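Local coordinates for succinylglutamate desuccinylase (PDB 2BCO), which probably hydrolyses N-succinyl-L-glutamate to succinate and L-glutamate with the aid of one zinc ion, completing arginine breakdown by the AST pathway, at residues Cys60-Asp65 with His151-Cys156; Ala157-Lys162 with Val281-Ser286; His163-Val168 with Ala188-Val193. One frame throughout, in Å; residues are numbered along the deposited sequence.

The three contacts are strung along the region from the zinc site of the catalytic domain to its junction with the barrel-sandwich hybrid domain. Contact 1 holds two of the zinc-binding residues and closes first in the chain. Its strand 149-157 leads straight into the loop of contact 2, which reaches the hybrid domain and lies about 18 Å away between centres. Contact 3 follows at once on strand 165-169 and is nested inside the loop that contact 2 closes. Centres of contacts 2 and 3 are about 12 Å apart, and they touch where Phe-284 packs on His-163 and Phe-166. The second domain thus packs against the catalytic domain, through a loop and strand 165-169, beside the predicted active-site residue Glu-219.

Contact 1: Cys60-Asp65 with His151-Cys156; sequences CGIHGD and HLDLHC. With ZN (zinc ion), chain C.
Cys-60 and Leu-154 meet through their beta-carbons, CB to CB at 4.3 Å, where the loop leaves its strand; Cys-60 SG is turned between its own backbone N and carbonyl carbon. Next, Gly-61 takes a positive phi of 75°, a turn that glycine makes easily, and a water joins its N to Leu-154 O, 2.7 Å from each atom. Ile-62 lies against Asp-153 and the zinc ligand His-155. Its CG1 sits 3.6 Å from Asp-153 OD2, the two side chains crossing at about a right angle, while its CB approaches His-155 CE1, so a branched apolar side chain packs beside the imidazole. His-63 then turns its CG beside its own backbone N (chi1 -73°), bringing ND1 to the zinc ion at 2.4 Å; His-155 ND1 binds the same zinc ion at 2.3 Å. The rings stand at 89°, the edge of His-155 facing the plane of His-63 in an offset edge-to-face pair. Glu-66 and a water complete the metal site, and Asn-111 OD1 holds His-63 NE2, which leaves ND1 for the metal. Around this zinc hydrolase centre, helix 68-81 packs on Cys-60, Leu-154 and Cys-156, strand 214-220 flanks apolar Leu-154 and His-155, and helix 235-245 reaches Leu-154 through Phe-237.

Contact 2: Ala157-Lys162 with Val281-Ser286; sequences AIRGSK and VENFTS
Asn-283 O is approached by Ser-161 OG at 3.1 Å and by a water at 2.7 Å, the same water that accepts from Lys-162 N. These bonds join a catalytic-domain loop to the barrel-sandwich hybrid domain, at the entry to a G1 beta bulge in which Phe-284 and Thr-285 both face Ile-310. The serine hydroxyl, anti to its backbone N (chi1 178°), lies above the plane of the Asn-283 carbonyl; it is bonded to His-163 N as well, a double role suited to a short hydroxyl side chain. Next to it, Asn-283 N donates to Gly-160 O at 2.8 Å, almost along the C=O axis. Glycine fits here because Glu-282 CB and CG pass close over Gly-160, and a beta-carbon on Gly-160 would be only 3.2 Å from that CG. The Asn-283 amide stands nearly upright, at 83°, to the guanidinium of Arg-159 and rests on its CG and CD, while OD1 is held by Phe-312 N. Bent at chi3 (67°), the long arginine chain lies alongside Val-281, pointing the same way. At the end of the loop, the extended Lys-162 chain crosses Phe-284 at about a right angle, its CE by the Phe-284 carbonyl O (3.1 Å) and CB. Arg-159 NH1 reaches Val-281 O at 2.8 Å, in the carbonyl plane and on a lone pair, and also binds Asp-279 O.

Contact 3: His163-Val168 with Ala188-Val193; sequences HYTFAV and AHIEAV
Ala-192 puts its methyl over the centre of one face of the His-163 imidazole, with CB 4.0 Å from the ring centroid, a CH-pi contact in which a lone methyl lets a flat ring settle close. A hydrogen bond from His-163 NE2 to Tyr-260 OH helps set the ring. On the same side of the strands, that methyl also meets Phe-166 CB. From the other side, the branched Ile-190 fills a shallow hollow beside the backbone of the neighbouring strand: CG2 comes within 3.4 Å of Phe-166 CA and also touches the Ala-167 methyl, while CD1 lies against Thr-165 CB. Val-193 adds a further bump, CG1 facing small Ala-167, which leaves room for both. Leu-185 of helix 179-188 packs on Ala-167, Ile-190 and Val-193, so this is the helix-covered face of the beta-alpha-beta unit, whose parallel strands, 165-169 and 192-195, are joined by Ala-167 N to Ala-192 O at 2.8 Å. Before the second strand, His-189 ends the helix in a Schellman motif. Thr-165 OG1, set between its own N and carbonyl carbon (chi1 59°), accepts from Glu-191 N at 3.2 Å and shares a water with His-189 O. Glu-191 reaches out, extended beyond CG, to Tyr-164, whose N makes only a weak bond to OE2. Waters also bond to the carboxylate, so its charge is probably eased in part by solvent, while apolar packing and the backbone bond join the two strands.

Contact 1: Cys60-Asp65 with His151-Cys156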
ATOM      1  N   CYS A  60      -5.813  -0.470   4.866  1.00 11.59           N
ATOM      2  CA  CYS A  60      -5.612   0.959   4.888  1.00 14.22           C
ATOM      3  C   CYS A  60      -5.309   1.342   6.323  1.00 14.29           C
ATOM      4  O   CYS A  60      -5.543   0.557   7.249  1.00 13.19           O
ATOM      5  CB  CYS A  60      -6.867   1.686   4.402  1.00 12.95           C
ATOM      6  SG  CYS A  60      -8.302   1.385   5.405  1.00 15.15           S
ATOM      7  N   GLY A  61      -4.774   2.541   6.508  1.00 12.65           N
ATOM      8  CA  GLY A  61      -4.479   2.989   7.849  1.00 12.20           C
ATOM      9  C   GLY A  61      -3.277   2.398   8.570  1.00 11.84           C
ATOM     10  O   GLY A  61      -3.217   2.508   9.790  1.00 13.61           O
ATOM     11  N   ILE A  62      -2.340   1.769   7.858  1.00  9.17           N
ATOM     12  CA  ILE A  62      -1.142   1.236   8.504  1.00  9.83           C
ATOM     13  C   ILE A  62      -0.536   2.434   9.242  1.00 12.14           C
ATOM     14  O   ILE A  62       0.038   2.300  10.327  1.00 13.64           O
ATOM     15  CB  ILE A  62      -0.130   0.670   7.462  1.00  9.52           C
ATOM     16  CG1 ILE A  62      -0.538  -0.753   7.073  1.00 11.84           C
ATOM     17  CG2 ILE A  62       1.299   0.663   8.027  1.00  7.66           C
ATOM     18  CD1 ILE A  62      -0.600  -1.726   8.253  1.00  8.66           C
ATOM     19  N   HIS A  63      -0.694   3.601   8.621  1.00 10.88           N
ATOM     20  CA  HIS A  63      -0.258   4.889   9.152  1.00 11.64           C
ATOM     21  C   HIS A  63      -1.587   5.595   9.439  1.00 11.53           C
ATOM     22  O   HIS A  63      -2.412   5.754   8.540  1.00 10.28           O
ATOM     23  CB  HIS A  63       0.560   5.651   8.103  1.00 10.28           C
ATOM     24  CG  HIS A  63       1.929   5.082   7.892  1.00 12.72           C
ATOM     25  ND1 HIS A  63       2.642   5.257   6.726  1.00 11.59           N
ATOM     26  CD2 HIS A  63       2.726   4.357   8.712  1.00 13.49           C
ATOM     27  CE1 HIS A  63       3.816   4.663   6.835  1.00 11.64           C
ATOM     28  NE2 HIS A  63       3.893   4.110   8.030  1.00 13.33           N
ATOM     29  N   GLY A  64      -1.785   6.001  10.693  1.00 14.58           N
ATOM     30  CA  GLY A  64      -3.036   6.619  11.112  1.00 12.75           C
ATOM     31  C   GLY A  64      -3.583   7.832  10.391  1.00 14.19           C
ATOM     32  O   GLY A  64      -4.792   7.912  10.155  1.00 13.82           O
ATOM     33  N   ASP A  65      -2.711   8.776  10.044  1.00 16.92           N
ATOM     34  CA  ASP A  65      -3.148   9.998   9.365  1.00 19.35           C
ATOM     35  C   ASP A  65      -3.440   9.900   7.859  1.00 18.04           C
ATOM     36  O   ASP A  65      -3.759  10.899   7.234  1.00 21.05           O
ATOM     37  CB  ASP A  65      -2.135  11.129   9.623  1.00 10.21           C
ATOM     38  CG  ASP A  65      -0.710  10.735   9.275  1.00 14.30           C
ATOM     39  OD1 ASP A  65      -0.480   9.594   8.817  1.00 14.10           O
ATOM     40  OD2 ASP A  65       0.197  11.573   9.462  1.00 16.54           O
ATOM     41  N   HIS A 151      -2.838  -8.370  -2.464  1.00 11.25           N
ATOM     42  CA  HIS A 151      -2.740  -7.552  -1.271  1.00  9.90           C
ATOM     43  C   HIS A 151      -2.451  -6.126  -1.693  1.00  9.72           C
ATOM     44  O   HIS A 151      -1.371  -5.809  -2.184  1.00 11.09           O
ATOM     45  CB  HIS A 151      -1.643  -8.028  -0.317  1.00 11.12           C
ATOM     46  CG  HIS A 151      -1.614  -7.265   0.974  1.00 12.30           C
ATOM     47  ND1 HIS A 151      -0.759  -7.574   2.010  1.00 13.01           N
ATOM     48  CD2 HIS A 151      -2.348  -6.207   1.397  1.00 14.52           C
ATOM     49  CE1 HIS A 151      -0.966  -6.739   3.014  1.00 15.64           C
ATOM     50  NE2 HIS A 151      -1.925  -5.899   2.669  1.00 16.43           N
ATOM     51  N   LEU A 152      -3.444  -5.274  -1.507  1.00 11.35           N
ATOM     52  CA  LEU A 152      -3.328  -3.869  -1.842  1.00  9.84           C
ATOM     53  C   LEU A 152      -3.331  -3.080  -0.535  1.00  9.67           C
ATOM     54  O   LEU A 152      -4.360  -2.971   0.135  1.00  9.52           O
ATOM     55  CB  LEU A 152      -4.504  -3.447  -2.728  1.00  7.39           C
ATOM     56  CG  LEU A 152      -4.498  -3.780  -4.225  1.00 11.69           C
ATOM     57  CD1 LEU A 152      -3.911  -5.142  -4.497  1.00 15.54           C
ATOM     58  CD2 LEU A 152      -5.917  -3.724  -4.736  1.00  6.65           C
ATOM     59  N   ASP A 153      -2.165  -2.561  -0.166  1.00 11.43           N
ATOM     60  CA  ASP A 153      -2.011  -1.768   1.053  1.00 11.85           C
ATOM     61  C   ASP A 153      -2.104  -0.290   0.675  1.00 11.40           C
ATOM     62  O   ASP A 153      -1.203   0.247   0.027  1.00 12.91           O
ATOM     63  CB  ASP A 153      -0.651  -2.038   1.702  1.00  6.84           C
ATOM     64  CG  ASP A 153      -0.542  -1.410   3.071  1.00  6.23           C
ATOM     65  OD1 ASP A 153       0.582  -1.227   3.581  1.00  4.94           O
ATOM     66  OD2 ASP A 153      -1.602  -1.102   3.645  1.00 10.86           O
ATOM     67  N   LEU A 154      -3.171   0.370   1.112  1.00 13.43           N
ATOM     68  CA  LEU A 154      -3.413   1.771   0.751  1.00 13.05           C
ATOM     69  C   LEU A 154      -2.867   2.853   1.687  1.00 15.32           C
ATOM     70  O   LEU A 154      -3.254   2.943   2.858  1.00 14.06           O
ATOM     71  CB  LEU A 154      -4.914   1.965   0.552  1.00  8.80           C
ATOM     72  CG  LEU A 154      -5.598   0.794  -0.167  1.00  9.13           C
ATOM     73  CD1 LEU A 154      -7.086   1.120  -0.389  1.00  5.03           C
ATOM     74  CD2 LEU A 154      -4.888   0.528  -1.515  1.00  6.57           C
ATOM     75  N   HIS A 155      -1.990   3.691   1.139  1.00 11.03           N
ATOM     76  CA  HIS A 155      -1.354   4.769   1.883  1.00  9.56           C
ATOM     77  C   HIS A 155      -1.561   6.135   1.214  1.00 11.82           C
ATOM     78  O   HIS A 155      -2.270   6.247   0.208  1.00  9.90           O
ATOM     79  CB  HIS A 155       0.147   4.476   2.008  1.00  9.14           C
ATOM     80  CG  HIS A 155       0.454   3.222   2.767  1.00 11.19           C
ATOM     81  ND1 HIS A 155       1.185   3.222   3.938  1.00 11.71           N
ATOM     82  CD2 HIS A 155       0.110   1.937   2.542  1.00 13.58           C
ATOM     83  CE1 HIS A 155       1.274   1.991   4.402  1.00 11.44           C
ATOM     84  NE2 HIS A 155       0.629   1.188   3.575  1.00 17.35           N
ATOM     85  N   CYS A 156      -0.964   7.164   1.816  1.00 10.08           N
ATOM     86  CA  CYS A 156      -0.992   8.535   1.305  1.00 13.28           C
ATOM     87  C   CYS A 156       0.422   9.062   1.513  1.00 16.30           C
ATOM     88  O   CYS A 156       1.058   8.742   2.516  1.00 19.22           O
ATOM     89  CB  CYS A 156      -1.964   9.419   2.093  1.00  9.39           C
ATOM     90  SG  CYS A 156      -3.677   9.021   1.865  1.00 11.86           S
TER
HETATM   91 ZN    ZN C 501       1.811   5.359   4.510  1.00 46.01          ZN
HETATM   92  O   HOH W   1      -4.837   4.387   4.552  1.00 16.04           O
HETATM   93  O   HOH W   2      -2.429   1.187   4.922  1.00  2.61           O
HETATM   94  O   HOH W   3      -1.486   3.655   5.733  1.00 16.26           O
HETATM   95  O   HOH W   4       3.554   6.758   3.260  1.00 20.89           O

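Contact 2: Ala157-Lys162 with Val281-Ser286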
ATOM      1  N   ALA A 157       0.917   9.856   0.570  1.00 16.40           N
ATOM      2  CA  ALA A 157       2.257  10.413   0.679  1.00 17.78           C
ATOM      3  C   ALA A 157       2.289  11.539   1.707  1.00 20.08           C
ATOM      4  O   ALA A 157       1.269  12.177   1.972  1.00 19.51           O
ATOM      5  CB  ALA A 157       2.724  10.928  -0.675  1.00 16.04           C
ATOM      6  N   ILE A 158       3.464  11.777   2.281  1.00 27.11           N
ATOM      7  CA  ILE A 158       3.626  12.830   3.281  1.00 29.80           C
ATOM      8  C   ILE A 158       4.232  14.087   2.670  1.00 29.17           C
ATOM      9  O   ILE A 158       4.355  15.106   3.335  1.00 30.38           O
ATOM     10  CB  ILE A 158       4.539  12.377   4.433  1.00 34.06           C
ATOM     11  CG1 ILE A 158       5.890  11.929   3.870  1.00 36.30           C
ATOM     12  CG2 ILE A 158       3.857  11.273   5.231  1.00 33.34           C
ATOM     13  CD1 ILE A 158       6.934  11.630   4.928  1.00 39.14           C
ATOM     14  N   ARG A 159       4.620  14.002   1.403  1.00 21.75           N
ATOM     15  CA  ARG A 159       5.218  15.130   0.700  1.00 21.14           C
ATOM     16  C   ARG A 159       4.649  15.150  -0.712  1.00 21.41           C
ATOM     17  O   ARG A 159       4.026  14.177  -1.146  1.00 21.53           O
ATOM     18  CB  ARG A 159       6.741  14.977   0.661  1.00 19.39           C
ATOM     19  CG  ARG A 159       7.203  13.685   0.008  1.00 18.54           C
ATOM     20  CD  ARG A 159       8.714  13.494   0.081  1.00 20.51           C
ATOM     21  NE  ARG A 159       9.199  13.298   1.448  1.00 21.36           N
ATOM     22  CZ  ARG A 159       9.565  14.277   2.271  1.00 19.49           C
ATOM     23  NH1 ARG A 159       9.513  15.543   1.882  1.00 17.18           N
ATOM     24  NH2 ARG A 159       9.978  13.985   3.496  1.00 20.25           N
ATOM     25  N   GLY A 160       4.860  16.253  -1.423  1.00 19.49           N
ATOM     26  CA  GLY A 160       4.343  16.372  -2.775  1.00 20.50           C
ATOM     27  C   GLY A 160       5.116  15.582  -3.814  1.00 20.06           C
ATOM     28  O   GLY A 160       6.175  15.036  -3.531  1.00 21.73           O
ATOM     29  N   SER A 161       4.583  15.522  -5.025  1.00 21.77           N
ATOM     30  CA  SER A 161       5.244  14.798  -6.103  1.00 21.55           C
ATOM     31  C   SER A 161       4.612  15.084  -7.464  1.00 20.69           C
ATOM     32  O   SER A 161       3.442  15.458  -7.554  1.00 20.87           O
ATOM     33  CB  SER A 161       5.180  13.294  -5.832  1.00 21.91           C
ATOM     34  OG  SER A 161       5.783  12.575  -6.884  1.00 18.90           O
ATOM     35  N   LYS A 162       5.392  14.915  -8.525  1.00 18.67           N
ATOM     36  CA  LYS A 162       4.866  15.128  -9.864  1.00 18.25           C
ATOM     37  C   LYS A 162       3.951  13.950 -10.174  1.00 16.47           C
ATOM     38  O   LYS A 162       3.211  13.967 -11.152  1.00 18.56           O
ATOM     39  CB  LYS A 162       6.003  15.233 -10.886  1.00 26.09           C
ATOM     40  CG  LYS A 162       6.991  14.076 -10.870  1.00 31.11           C
ATOM     41  CD  LYS A 162       8.201  14.375 -11.754  1.00 32.17           C
ATOM     42  CE  LYS A 162       9.208  13.230 -11.714  1.00 32.36           C
ATOM     43  NZ  LYS A 162      10.515  13.558 -12.361  1.00 30.53           N
ATOM     44  N   VAL A 281      10.707  18.697   0.352  1.00 22.31           N
ATOM     45  CA  VAL A 281      11.202  18.195  -0.925  1.00 21.73           C
ATOM     46  C   VAL A 281      10.221  17.155  -1.479  1.00 20.57           C
ATOM     47  O   VAL A 281       9.781  16.263  -0.760  1.00 23.33           O
ATOM     48  CB  VAL A 281      12.588  17.543  -0.742  1.00 16.65           C
ATOM     49  CG1 VAL A 281      12.497  16.418   0.282  1.00 16.91           C
ATOM     50  CG2 VAL A 281      13.112  17.036  -2.069  1.00 16.45           C
ATOM     51  N   GLU A 282       9.885  17.268  -2.758  1.00 15.52           N
ATOM     52  CA  GLU A 282       8.941  16.348  -3.386  1.00 13.67           C
ATOM     53  C   GLU A 282       9.542  14.990  -3.736  1.00 13.19           C
ATOM     54  O   GLU A 282      10.746  14.876  -3.984  1.00 11.91           O
ATOM     55  CB  GLU A 282       8.368  16.982  -4.665  1.00 18.91           C
ATOM     56  CG  GLU A 282       7.303  18.047  -4.427  1.00 21.96           C
ATOM     57  CD  GLU A 282       6.820  18.715  -5.714  1.00 27.18           C
ATOM     58  OE1 GLU A 282       6.704  18.027  -6.752  1.00 26.57           O
ATOM     59  OE2 GLU A 282       6.545  19.936  -5.686  1.00 32.36           O
ATOM     60  N   ASN A 283       8.703  13.956  -3.729  1.00 16.54           N
ATOM     61  CA  ASN A 283       9.151  12.628  -4.114  1.00 15.75           C
ATOM     62  C   ASN A 283       9.370  12.709  -5.619  1.00 15.03           C
ATOM     63  O   ASN A 283       8.686  13.465  -6.317  1.00 17.26           O
ATOM     64  CB  ASN A 283       8.099  11.559  -3.803  1.00 16.34           C
ATOM     65  CG  ASN A 283       8.260  10.967  -2.412  1.00 17.46           C
ATOM     66  OD1 ASN A 283       9.376  10.687  -1.974  1.00 21.00           O
ATOM     67  ND2 ASN A 283       7.145  10.754  -1.721  1.00 13.52           N
ATOM     68  N   PHE A 284      10.324  11.935  -6.114  1.00 12.96           N
ATOM     69  CA  PHE A 284      10.668  11.927  -7.533  1.00 14.49           C
ATOM     70  C   PHE A 284      11.200  13.263  -8.016  1.00 15.24           C
ATOM     71  O   PHE A 284      10.915  13.680  -9.135  1.00 15.71           O
ATOM     72  CB  PHE A 284       9.472  11.526  -8.400  1.00 17.38           C
ATOM     73  CG  PHE A 284       9.008  10.122  -8.167  1.00 16.30           C
ATOM     74  CD1 PHE A 284       8.039   9.843  -7.207  1.00 15.84           C
ATOM     75  CD2 PHE A 284       9.569   9.067  -8.882  1.00 14.70           C
ATOM     76  CE1 PHE A 284       7.631   8.531  -6.961  1.00 14.86           C
ATOM     77  CE2 PHE A 284       9.171   7.752  -8.645  1.00 13.82           C
ATOM     78  CZ  PHE A 284       8.201   7.486  -7.682  1.00 15.64           C
ATOM     79  N   THR A 285      11.956  13.946  -7.162  1.00 18.60           N
ATOM     80  CA  THR A 285      12.570  15.208  -7.551  1.00 19.49           C
ATOM     81  C   THR A 285      13.836  14.768  -8.286  1.00 21.21           C
ATOM     82  O   THR A 285      14.684  14.077  -7.718  1.00 20.10           O
ATOM     83  CB  THR A 285      12.940  16.081  -6.322  1.00 20.16           C
ATOM     84  OG1 THR A 285      11.743  16.601  -5.732  1.00 19.29           O
ATOM     85  CG2 THR A 285      13.840  17.239  -6.730  1.00 15.33           C
ATOM     86  N   SER A 286      13.954  15.161  -9.549  1.00 30.13           N
ATOM     87  CA  SER A 286      15.099  14.766 -10.363  1.00 32.26           C
ATOM     88  C   SER A 286      16.324  15.649 -10.217  1.00 34.54           C
ATOM     89  O   SER A 286      16.257  16.754  -9.681  1.00 36.81           O
ATOM     90  CB  SER A 286      14.695  14.699 -11.840  1.00 27.19           C
ATOM     91  OG  SER A 286      14.272  15.964 -12.312  1.00 23.80           O
TER
HETATM   92  O   HOH W   5       5.769   9.895   1.321  1.00 19.89           O
HETATM   93  O   HOH W   6       8.197  15.272  -8.292  1.00 14.10           O

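Contact 3: His163-Val168 with Ala188-Val193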
ATOM      1  N   HIS A 163       4.013  12.923  -9.324  1.00 16.66           N
ATOM      2  CA  HIS A 163       3.165  11.742  -9.463  1.00 13.49           C
ATOM      3  C   HIS A 163       2.189  11.773  -8.288  1.00 14.49           C
ATOM      4  O   HIS A 163       2.541  11.357  -7.180  1.00 15.65           O
ATOM      5  CB  HIS A 163       3.983  10.452  -9.397  1.00  9.35           C
ATOM      6  CG  HIS A 163       5.010  10.314 -10.478  1.00 10.71           C
ATOM      7  ND1 HIS A 163       4.751  10.608 -11.800  1.00 10.43           N
ATOM      8  CD2 HIS A 163       6.291   9.867 -10.439  1.00  9.92           C
ATOM      9  CE1 HIS A 163       5.824  10.350 -12.528  1.00  8.47           C
ATOM     10  NE2 HIS A 163       6.773   9.900 -11.726  1.00  8.67           N
ATOM     11  N   TYR A 164       0.977  12.283  -8.514  1.00 13.10           N
ATOM     12  CA  TYR A 164      -0.017  12.366  -7.445  1.00 12.32           C
ATOM     13  C   TYR A 164      -0.271  10.979  -6.846  1.00 12.78           C
ATOM     14  O   TYR A 164      -0.468  10.844  -5.635  1.00 13.36           O
ATOM     15  CB  TYR A 164      -1.321  12.960  -7.972  1.00 17.01           C
ATOM     16  CG  TYR A 164      -2.403  13.058  -6.925  1.00 15.28           C
ATOM     17  CD1 TYR A 164      -2.340  14.013  -5.909  1.00 17.61           C
ATOM     18  CD2 TYR A 164      -3.490  12.191  -6.945  1.00 15.85           C
ATOM     19  CE1 TYR A 164      -3.348  14.099  -4.931  1.00 16.02           C
ATOM     20  CE2 TYR A 164      -4.497  12.265  -5.974  1.00 18.59           C
ATOM     21  CZ  TYR A 164      -4.421  13.225  -4.972  1.00 17.34           C
ATOM     22  OH  TYR A 164      -5.428  13.312  -4.033  1.00 19.68           O
ATOM     23  N   THR A 165      -0.283   9.963  -7.708  1.00 13.94           N
ATOM     24  CA  THR A 165      -0.449   8.573  -7.287  1.00 12.04           C
ATOM     25  C   THR A 165       0.719   7.758  -7.838  1.00 12.05           C
ATOM     26  O   THR A 165       1.227   8.037  -8.927  1.00 11.98           O
ATOM     27  CB  THR A 165      -1.749   7.912  -7.831  1.00 13.13           C
ATOM     28  OG1 THR A 165      -1.751   7.956  -9.265  1.00 13.61           O
ATOM     29  CG2 THR A 165      -2.984   8.598  -7.284  1.00 12.95           C
ATOM     30  N   PHE A 166       1.153   6.772  -7.062  1.00  6.31           N
ATOM     31  CA  PHE A 166       2.217   5.871  -7.477  1.00  5.13           C
ATOM     32  C   PHE A 166       2.206   4.667  -6.555  1.00  5.28           C
ATOM     33  O   PHE A 166       1.567   4.698  -5.508  1.00  6.13           O
ATOM     34  CB  PHE A 166       3.591   6.574  -7.512  1.00  5.09           C
ATOM     35  CG  PHE A 166       4.196   6.867  -6.161  1.00  9.44           C
ATOM     36  CD1 PHE A 166       5.017   5.933  -5.533  1.00  8.27           C
ATOM     37  CD2 PHE A 166       4.034   8.116  -5.564  1.00  8.01           C
ATOM     38  CE1 PHE A 166       5.677   6.238  -4.333  1.00 11.53           C
ATOM     39  CE2 PHE A 166       4.692   8.431  -4.360  1.00 12.06           C
ATOM     40  CZ  PHE A 166       5.517   7.486  -3.749  1.00 11.67           C
ATOM     41  N   ALA A 167       2.893   3.600  -6.950  1.00  9.24           N
ATOM     42  CA  ALA A 167       2.910   2.388  -6.149  1.00  8.28           C
ATOM     43  C   ALA A 167       4.298   1.791  -6.055  1.00  9.96           C
ATOM     44  O   ALA A 167       5.183   2.094  -6.862  1.00 11.30           O
ATOM     45  CB  ALA A 167       1.941   1.363  -6.744  1.00  2.10           C
ATOM     46  N   VAL A 168       4.474   0.929  -5.064  1.00 11.46           N
ATOM     47  CA  VAL A 168       5.740   0.261  -4.839  1.00 12.12           C
ATOM     48  C   VAL A 168       5.523  -1.247  -4.822  1.00 14.64           C
ATOM     49  O   VAL A 168       4.725  -1.756  -4.035  1.00 14.24           O
ATOM     50  CB  VAL A 168       6.368   0.700  -3.499  1.00 10.36           C
ATOM     51  CG1 VAL A 168       7.641  -0.077  -3.248  1.00 11.97           C
ATOM     52  CG2 VAL A 168       6.654   2.189  -3.526  1.00 11.05           C
ATOM     53  N   ALA A 188      -6.347   1.790 -12.995  1.00  8.96           N
ATOM     54  CA  ALA A 188      -6.536   2.677 -11.847  1.00  8.79           C
ATOM     55  C   ALA A 188      -5.955   4.051 -12.094  1.00  9.20           C
ATOM     56  O   ALA A 188      -6.207   4.971 -11.327  1.00  9.55           O
ATOM     57  CB  ALA A 188      -5.902   2.074 -10.596  1.00  7.80           C
ATOM     58  N   HIS A 189      -5.176   4.183 -13.160  1.00 10.78           N
ATOM     59  CA  HIS A 189      -4.557   5.456 -13.510  1.00 11.76           C
ATOM     60  C   HIS A 189      -3.445   5.859 -12.548  1.00 10.93           C
ATOM     61  O   HIS A 189      -3.177   7.049 -12.366  1.00  8.61           O
ATOM     62  CB  HIS A 189      -5.609   6.565 -13.574  1.00 18.77           C
ATOM     63  CG  HIS A 189      -6.467   6.518 -14.797  1.00 24.03           C
ATOM     64  ND1 HIS A 189      -6.560   5.396 -15.598  1.00 25.42           N
ATOM     65  CD2 HIS A 189      -7.293   7.438 -15.350  1.00 25.33           C
ATOM     66  CE1 HIS A 189      -7.403   5.628 -16.583  1.00 26.76           C
ATOM     67  NE2 HIS A 189      -7.865   6.862 -16.458  1.00 27.62           N
ATOM     68  N   ILE A 190      -2.800   4.866 -11.937  1.00  7.85           N
ATOM     69  CA  ILE A 190      -1.691   5.127 -11.024  1.00  6.33           C
ATOM     70  C   ILE A 190      -0.557   5.574 -11.941  1.00  9.41           C
ATOM     71  O   ILE A 190      -0.117   4.834 -12.821  1.00 11.64           O
ATOM     72  CB  ILE A 190      -1.296   3.855 -10.250  1.00  5.41           C
ATOM     73  CG1 ILE A 190      -2.512   3.353  -9.465  1.00  3.93           C
ATOM     74  CG2 ILE A 190      -0.149   4.151  -9.291  1.00  5.01           C
ATOM     75  CD1 ILE A 190      -2.935   4.298  -8.309  1.00  2.10           C
ATOM     76  N   GLU A 191      -0.106   6.802 -11.745  1.00 12.08           N
ATOM     77  CA  GLU A 191       0.920   7.391 -12.590  1.00 14.34           C
ATOM     78  C   GLU A 191       2.254   6.673 -12.695  1.00 13.84           C
ATOM     79  O   GLU A 191       2.888   6.714 -13.746  1.00 12.86           O
ATOM     80  CB  GLU A 191       1.130   8.840 -12.164  1.00 18.58           C
ATOM     81  CG  GLU A 191      -0.148   9.661 -12.288  1.00 22.11           C
ATOM     82  CD  GLU A 191      -0.020  11.042 -11.689  1.00 27.78           C
ATOM     83  OE1 GLU A 191       0.947  11.750 -12.042  1.00 28.73           O
ATOM     84  OE2 GLU A 191      -0.892  11.427 -10.875  1.00 32.26           O
ATOM     85  N   ALA A 192       2.685   6.016 -11.624  1.00 12.14           N
ATOM     86  CA  ALA A 192       3.959   5.321 -11.667  1.00 12.43           C
ATOM     87  C   ALA A 192       4.063   4.189 -10.658  1.00 14.61           C
ATOM     88  O   ALA A 192       3.382   4.195  -9.626  1.00 12.84           O
ATOM     89  CB  ALA A 192       5.088   6.311 -11.440  1.00 11.05           C
ATOM     90  N   VAL A 193       4.907   3.208 -10.980  1.00 10.44           N
ATOM     91  CA  VAL A 193       5.148   2.083 -10.087  1.00 12.35           C
ATOM     92  C   VAL A 193       6.651   1.912  -9.906  1.00 10.70           C
ATOM     93  O   VAL A 193       7.399   1.855 -10.876  1.00  7.68           O
ATOM     94  CB  VAL A 193       4.578   0.759 -10.628  1.00 25.00           C
ATOM     95  CG1 VAL A 193       4.691  -0.323  -9.555  1.00 21.07           C
ATOM     96  CG2 VAL A 193       3.125   0.949 -11.033  1.00 31.57           C
TER
HETATM   97  O   HOH W   7       2.781  11.585 -13.590  1.00 23.28           O
HETATM   98  O   HOH W   8       0.230  14.330 -11.095  1.00 25.80           O
HETATM   99  O   HOH W   9      -3.680   9.523 -10.687  1.00 21.09           O